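Local coordinates for sugar ABC transporter substrate-binding protein, BlMnBP1 (Bifidobacterium animalis subsp. lactis ATCC 27673, PDB 6I5R) that binds manno-oligosaccharides such as mannobiose and probably delivers them to an ABC transporter that supports growth on beta-mannan, at residues L29-T32 / G33-I36; V153-K156 / K157-E160; T263-E266 / S267-G270. All blocks are in the same frame, centred on the assembly; numbering follows the deposited sequence.

From the N terminus, the chain first meets contact 1, a pair of consecutive beta turns in the loop that leads into strand 38-44. Contact 2 is the junction where strand 139-155 gives way to helix 156-162. Contact 3 is the start of helix 265-273, where one mannose unit of the bound mannobiose is held. Each contact closes only a turn's worth of chain, and the three follow in series, neither nesting nor crossing. Contact 1 lies at one end of the elongated molecule, its centre about 42 Å from that of contact 3. Contacts 2 and 3 have centres about 17 Å apart and are joined through neighbouring structure: N155 donates to M272 on helix 265-273.

Contact 1: L29-T32 / G33-I36; sequences LGET and GKDI
E31 and K34 are the first and last residues of a type II beta turn in which T32 and G33 hold the two central positions. A type I turn, G33 to I36, follows at once, and the chain then enters strand 38-44.

Backbone geometry explains the glycine. The second central residue of a type II turn needs a positive phi, here 75°, which favours glycine; a beta carbon on G33 would also collide with the carbonyl oxygen of T32. In the next turn, I36 N donates to G33 O at 3.0 Å. The turns are also held to the body of the protein, since Y70 OH bonds to both T32 O and G30 N.

T32 suits its place through its hydroxyl, as OG1 is bonded to K28 N. Its side chain also touches E335 of helix 331-346, as does that of I36.

The carboxylate of E31 and the ammonium of K34 do not touch, E31 OE1 and K34 NZ being 5.0 Å apart, although their opposite charges probably attract. The lysine instead folds against the backbone. K34 places CG between its own backbone N and carbonyl carbon, which brings the start of the chain against E31 O, 3.5 Å from CG. Its CD passes 3.3 Å from E31 O, and a bend at the last torsion (chi4 -76°) turns the chain's end back, so that K34 NZ donates to E31 O at 3.3 Å, tilted 25° from the carbonyl plane.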
loop_
_atom_site.group_PDB
_atom_site.type_symbol
_atom_site.label_atom_id
_atom_site.label_comp_id
_atom_site.label_asym_id
_atom_site.label_seq_id
_atom_site.Cartn_x
_atom_site.Cartn_y
_atom_site.Cartn_z
ATOM N N LEU A 29 16.800 -20.454 -9.855
ATOM C CA LEU A 29 16.473 -20.952 -8.523
ATOM C C LEU A 29 16.647 -22.477 -8.415
ATOM O O LEU A 29 16.082 -23.251 -9.213
ATOM C CB LEU A 29 15.050 -20.570 -8.139
ATOM C CG LEU A 29 14.812 -19.142 -7.804
ATOM C CD1 LEU A 29 13.296 -18.900 -7.589
ATOM C CD2 LEU A 29 15.589 -18.723 -6.553
ATOM N N GLY A 30 17.419 -22.928 -7.403
ATOM C CA GLY A 30 17.744 -24.339 -7.256
ATOM C C GLY A 30 19.084 -24.703 -7.819
ATOM O O GLY A 30 19.597 -25.784 -7.523
ATOM N N GLU A 31 19.685 -23.821 -8.589
ATOM C CA GLU A 31 21.013 -24.081 -9.118
ATOM C C GLU A 31 21.993 -22.984 -8.757
ATOM O O GLU A 31 23.111 -23.265 -8.257
ATOM C CB GLU A 31 20.897 -24.250 -10.639
ATOM C CG GLU A 31 20.137 -25.520 -10.986
ATOM C CD GLU A 31 20.882 -26.779 -10.601
ATOM O OE1 GLU A 31 22.093 -26.668 -10.271
ATOM O OE2 GLU A 31 20.262 -27.881 -10.635
ATOM N N THR A 32 21.595 -21.734 -8.976
ATOM C CA THR A 32 22.457 -20.606 -8.657
ATOM C C THR A 32 22.612 -20.438 -7.151
ATOM O O THR A 32 21.646 -20.572 -6.400
ATOM C CB THR A 32 21.888 -19.310 -9.236
ATOM O OG1 THR A 32 21.520 -19.540 -10.599
ATOM C CG2 THR A 32 22.897 -18.155 -9.143
ATOM N N GLY A 33 23.849 -20.204 -6.703
ATOM C CA GLY A 33 24.094 -19.930 -5.320
ATOM C C GLY A 33 24.030 -21.109 -4.399
ATOM O O GLY A 33 24.111 -20.882 -3.176
ATOM N N LYS A 34 23.966 -22.321 -4.954
ATOM C CA LYS A 34 23.773 -23.503 -4.087
ATOM C C LYS A 34 24.949 -23.772 -3.122
ATOM O O LYS A 34 24.805 -24.549 -2.159
ATOM C CB LYS A 34 23.548 -24.746 -4.918
ATOM C CG LYS A 34 24.882 -24.871 -5.746
ATOM C CD LYS A 34 24.722 -25.788 -6.990
ATOM C CE LYS A 34 26.089 -25.750 -7.692
ATOM N NZ LYS A 34 26.148 -24.431 -8.385
ATOM N N ASP A 35 26.131 -23.215 -3.418
ATOM C CA ASP A 35 27.332 -23.355 -2.613
ATOM C C ASP A 35 27.392 -22.334 -1.489
ATOM O O ASP A 35 28.317 -22.373 -0.678
ATOM C CB ASP A 35 28.563 -23.211 -3.520
ATOM C CG ASP A 35 28.523 -21.937 -4.421
ATOM O OD1 ASP A 35 27.428 -21.325 -4.694
ATOM O OD2 ASP A 35 29.634 -21.569 -4.914
ATOM N N ILE A 36 26.438 -21.421 -1.418
ATOM C CA ILE A 36 26.547 -20.352 -0.445
ATOM C C ILE A 36 26.170 -20.889 0.920
ATOM O O ILE A 36 25.175 -21.620 1.062
ATOM C CB ILE A 36 25.663 -19.154 -0.830
ATOM C CG1 ILE A 36 26.080 -18.610 -2.193
ATOM C CG2 ILE A 36 25.800 -18.052 0.210
ATOM C CD1 ILE A 36 25.085 -17.580 -2.744
#

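Contact 2: V153-K156 / K157-E160. With ZN (zinc ion), chain K.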
loop_
_atom_site.group_PDB
_atom_site.type_symbol
_atom_site.label_atom_id
_atom_site.label_comp_id
_atom_site.label_asym_id
_atom_site.label_seq_id
_atom_site.Cartn_x
_atom_site.Cartn_y
_atom_site.Cartn_z
ATOM N N VAL A 153 -12.806 -2.454 2.704
ATOM C CA VAL A 153 -13.237 -3.690 3.341
ATOM C C VAL A 153 -14.532 -3.422 4.085
ATOM O O VAL A 153 -14.636 -2.439 4.826
ATOM C CB VAL A 153 -12.158 -4.226 4.305
ATOM C CG1 VAL A 153 -12.590 -5.584 4.923
ATOM C CG2 VAL A 153 -10.853 -4.361 3.615
ATOM N N TYR A 154 -15.516 -4.312 3.921
ATOM C CA TYR A 154 -16.840 -4.038 4.453
ATOM C C TYR A 154 -17.470 -5.337 4.912
ATOM O O TYR A 154 -17.067 -6.429 4.508
ATOM C CB TYR A 154 -17.711 -3.309 3.422
ATOM C CG TYR A 154 -18.298 -4.140 2.309
ATOM C CD1 TYR A 154 -17.550 -4.485 1.192
ATOM C CD2 TYR A 154 -19.620 -4.519 2.351
ATOM C CE1 TYR A 154 -18.111 -5.215 0.168
ATOM C CE2 TYR A 154 -20.188 -5.239 1.351
ATOM C CZ TYR A 154 -19.448 -5.609 0.269
ATOM O OH TYR A 154 -20.092 -6.350 -0.729
ATOM N N ASN A 155 -18.407 -5.207 5.827
ATOM C CA ASN A 155 -19.113 -6.358 6.370
ATOM C C ASN A 155 -20.466 -6.471 5.669
ATOM O O ASN A 155 -21.339 -5.618 5.854
ATOM C CB ASN A 155 -19.281 -6.236 7.880
ATOM C CG ASN A 155 -19.942 -7.466 8.478
ATOM O OD1 ASN A 155 -21.035 -7.831 8.068
ATOM N ND2 ASN A 155 -19.264 -8.129 9.427
ATOM N N LYS A 156 -20.634 -7.551 4.900
ATOM C CA LYS A 156 -21.844 -7.766 4.109
ATOM C C LYS A 156 -23.079 -7.954 4.972
ATOM O O LYS A 156 -24.179 -7.584 4.551
ATOM C CB LYS A 156 -21.660 -8.994 3.234
ATOM C CG LYS A 156 -20.419 -8.952 2.396
ATOM C CD LYS A 156 -20.099 -10.323 1.789
ATOM C CE LYS A 156 -19.302 -10.194 0.518
ATOM N NZ LYS A 156 -19.380 -11.448 -0.330
ATOM N N LYS A 157 -22.938 -8.585 6.141
ATOM C CA LYS A 157 -24.083 -8.767 7.012
ATOM C C LYS A 157 -24.559 -7.439 7.569
ATOM O O LYS A 157 -25.763 -7.200 7.664
ATOM C CB LYS A 157 -23.735 -9.720 8.143
ATOM C CG LYS A 157 -24.799 -9.835 9.226
ATOM C CD LYS A 157 -24.454 -10.904 10.252
ATOM C CE LYS A 157 -25.453 -10.912 11.419
ATOM N NZ LYS A 157 -25.195 -9.819 12.432
ATOM N N VAL A 158 -23.629 -6.573 7.965
ATOM C CA VAL A 158 -24.019 -5.245 8.423
ATOM C C VAL A 158 -24.699 -4.468 7.309
ATOM O O VAL A 158 -25.681 -3.750 7.539
ATOM C CB VAL A 158 -22.794 -4.486 8.953
ATOM C CG1 VAL A 158 -23.181 -3.028 9.273
ATOM C CG2 VAL A 158 -22.246 -5.197 10.174
ATOM N N PHE A 159 -24.173 -4.564 6.092
ATOM C CA PHE A 159 -24.808 -3.892 4.960
ATOM C C PHE A 159 -26.238 -4.385 4.742
ATOM O O PHE A 159 -27.151 -3.583 4.498
ATOM C CB PHE A 159 -23.943 -4.080 3.704
ATOM C CG PHE A 159 -22.853 -3.029 3.546
ATOM C CD1 PHE A 159 -22.035 -2.675 4.607
ATOM C CD2 PHE A 159 -22.663 -2.404 2.337
ATOM C CE1 PHE A 159 -21.065 -1.703 4.453
ATOM C CE2 PHE A 159 -21.727 -1.424 2.193
ATOM C CZ PHE A 159 -20.905 -1.093 3.255
ATOM N N GLU A 160 -26.460 -5.698 4.842
ATOM C CA GLU A 160 -27.814 -6.232 4.686
ATOM C C GLU A 160 -28.727 -5.741 5.804
ATOM O O GLU A 160 -29.894 -5.399 5.552
ATOM C CB GLU A 160 -27.755 -7.763 4.639
ATOM C CG GLU A 160 -29.074 -8.483 4.274
ATOM C CD GLU A 160 -29.517 -8.337 2.794
ATOM O OE1 GLU A 160 -28.868 -8.848 1.854
ATOM O OE2 GLU A 160 -30.567 -7.726 2.544
HETATM ZN ZN ZN K . -30.150 -8.467 0.508
HETATM O O HOH W 1 -31.184 -7.352 0.841
#
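Y154, the penultimate residue of a strand, and F159, in the first turns of the helix that follows, meet as an edge-to-face aromatic pair. The edge of Y154 is directed at the face of F159, with ring centroids 4.6 Å apart and planes inclined at 50°. Y154 CD2 stands 3.5 Å above the plane of the F159 ring, over its centre. Both residues are buried, and T279 of strand 277-283 touches each of them, so large flat side chains suit this inner side of the junction. On its other flank V158 lays CG2 across the side chain of N155, and it also meets A278.

Hydrogen bonds fix the start of the helix. N155 is the N-cap: with CG anti to its backbone N (chi1 -177°), it turns OD1 back over the first turn, whose amides have no carbonyl of a preceding turn to bond. V158 N donates to N155 OD1 at 2.9 Å and nearly straight (163°), though from above the amide plane. K157 N adds a weak bond to the same OD1 at 2.8 Å. Asparagine serves both ends of its amide here, because ND2 donates to M272 O. The regular helical pattern then takes over, F159 N donating to N155 O at 3.0 Å and E160 N to K156 O, also at 3.0 Å.

Metal binding occupies the exposed side. E160 bends at chi2 and chelates a zinc ion with both carboxylate oxygens, OE1 at 1.9 Å and OE2 at 2.2 Å from the metal.

The whole is a capped strand-to-helix junction: strand 139-155, paired with strands 277-283 and 300-304, runs straight into helix 156-162 of this periplasmic-binding-protein-like fold.

Contact 3: T263-E266 / S267-G270. With BMA (beta-D-mannopyranose), chain B.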
loop_
_atom_site.group_PDB
_atom_site.type_symbol
_atom_site.label_atom_id
_atom_site.label_comp_id
_atom_site.label_asym_id
_atom_site.label_seq_id
_atom_site.Cartn_x
_atom_site.Cartn_y
_atom_site.Cartn_z
ATOM N N THR A 263 -8.339 4.387 18.970
ATOM C CA THR A 263 -8.591 3.228 18.125
ATOM C C THR A 263 -7.510 2.173 18.319
ATOM O O THR A 263 -6.382 2.462 18.741
ATOM C CB THR A 263 -8.641 3.605 16.646
ATOM O OG1 THR A 263 -7.396 4.151 16.220
ATOM C CG2 THR A 263 -9.767 4.593 16.411
ATOM N N ASP A 264 -7.846 0.936 17.961
ATOM C CA ASP A 264 -6.895 -0.160 18.082
ATOM C C ASP A 264 -6.967 -1.091 16.879
ATOM O O ASP A 264 -7.986 -1.742 16.639
ATOM C CB ASP A 264 -7.126 -0.941 19.370
ATOM C CG ASP A 264 -6.156 -2.075 19.517
ATOM O OD1 ASP A 264 -4.942 -1.801 19.710
ATOM O OD2 ASP A 264 -6.594 -3.233 19.385
ATOM N N TRP A 265 -5.840 -1.198 16.175
ATOM C CA TRP A 265 -5.788 -1.914 14.906
ATOM C C TRP A 265 -6.097 -3.397 15.069
ATOM O O TRP A 265 -6.943 -3.945 14.348
ATOM C CB TRP A 265 -4.408 -1.705 14.283
ATOM C CG TRP A 265 -4.090 -2.650 13.199
ATOM C CD1 TRP A 265 -3.054 -3.515 13.180
ATOM C CD2 TRP A 265 -4.827 -2.874 11.982
ATOM N NE1 TRP A 265 -3.063 -4.245 12.025
ATOM C CE2 TRP A 265 -4.137 -3.864 11.262
ATOM C CE3 TRP A 265 -5.984 -2.316 11.422
ATOM C CZ2 TRP A 265 -4.563 -4.334 10.009
ATOM C CZ3 TRP A 265 -6.410 -2.781 10.150
ATOM C CH2 TRP A 265 -5.696 -3.783 9.470
ATOM N N GLU A 266 -5.434 -4.063 16.016
ATOM C CA GLU A 266 -5.526 -5.516 16.099
ATOM C C GLU A 266 -6.922 -5.962 16.478
ATOM O O GLU A 266 -7.425 -6.948 15.938
ATOM C CB GLU A 266 -4.516 -6.055 17.106
ATOM C CG GLU A 266 -3.085 -5.963 16.624
ATOM C CD GLU A 266 -2.805 -6.845 15.420
ATOM O OE1 GLU A 266 -3.673 -7.655 15.052
ATOM O OE2 GLU A 266 -1.699 -6.765 14.854
ATOM N N SER A 267 -7.557 -5.258 17.417
ATOM C CA SER A 267 -8.937 -5.594 17.765
ATOM C C SER A 267 -9.903 -5.190 16.664
ATOM O O SER A 267 -10.978 -5.791 16.554
ATOM C CB SER A 267 -9.358 -4.944 19.093
ATOM O OG SER A 267 -9.095 -3.556 19.147
ATOM N N SER A 268 -9.550 -4.195 15.842
ATOM C CA SER A 268 -10.463 -3.800 14.770
ATOM C C SER A 268 -10.690 -4.948 13.794
ATOM O O SER A 268 -11.764 -5.047 13.193
ATOM C CB SER A 268 -9.939 -2.553 14.043
ATOM O OG SER A 268 -9.001 -2.848 13.035
ATOM N N LYS A 269 -9.701 -5.836 13.630
ATOM C CA LYS A 269 -9.889 -6.988 12.763
ATOM C C LYS A 269 -11.044 -7.846 13.259
ATOM O O LYS A 269 -11.972 -8.168 12.508
ATOM C CB LYS A 269 -8.596 -7.822 12.696
ATOM C CG LYS A 269 -7.435 -7.150 11.966
ATOM C CD LYS A 269 -6.181 -7.948 12.203
ATOM C CE LYS A 269 -4.933 -7.146 11.809
ATOM N NZ LYS A 269 -3.677 -7.921 12.115
ATOM N N GLY A 270 -11.009 -8.220 14.531
ATOM C CA GLY A 270 -12.068 -9.053 15.063
ATOM C C GLY A 270 -13.411 -8.350 15.020
ATOM O O GLY A 270 -14.448 -8.975 14.775
HETATM C C1 BMA B . 0.175 -6.497 11.677
HETATM C C2 BMA B . -0.412 -6.799 10.275
HETATM C C3 BMA B . 0.192 -5.835 9.261
HETATM C C4 BMA B . 0.189 -4.421 9.781
HETATM C C5 BMA B . 0.785 -4.348 11.193
HETATM C C6 BMA B . 0.824 -2.934 11.720
HETATM O O1 BMA B . -0.565 -7.321 12.520
HETATM O O2 BMA B . -1.845 -6.508 10.331
HETATM O O3 BMA B . -0.466 -5.892 8.043
HETATM O O4 BMA B . 0.963 -3.580 8.923
HETATM O O5 BMA B . 0.020 -5.180 12.049
HETATM O O6 BMA B . 1.746 -2.953 12.816
HETATM O O HOH W 2 -9.208 -8.975 16.434
#
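W265, E266 and K269, gathered at the start of helix 265-273, form one wall of the glycan pocket and grip a beta-D-mannopyranose. The indole meets the sugar at its edge: W265 NE1 donates to mannose O2 at 3.1 Å and more weakly to the ring oxygen O5. K269 reaches past the indole with its chain extended, laying CE 3.0 Å above one face of the W265 ring, toward the rim. Beyond the ring its ammonium donates to mannose O2, K269 NZ to O2 being 2.9 Å, and makes a weak bond to O1. E266 runs alongside the lysine and divides its carboxylate: OE1 takes the salt bridge from K269 NZ at 2.9 Å, while OE2 accepts from the anomeric hydroxyl O1 of mannose at 2.7 Å. Were W265 replaced by an alanine, mannose O2 would probably lose one of its two donors from this helix, and the CE methylene of K269 the ring face it lies on.

Short polar residues secure the helix start. D264 is the N-cap, where chi1 near 180° swings the carboxylate toward the amide of S267; its OD2 accepts from S267 N at 3.0 Å and, on the anti lone pair, from S267 OG at 2.5 Å. Serine suits the next position too, as S268 OG donates to W265 O at 2.7 Å.

Around this turn, W265 meets W198 edge-to-face and packs on Q289 and M290 of helix 286-291, M290 also touching K269. S268 faces I277 and M280, so the helix rests on strand 277-283 while its sugar-binding end looks into the pocket.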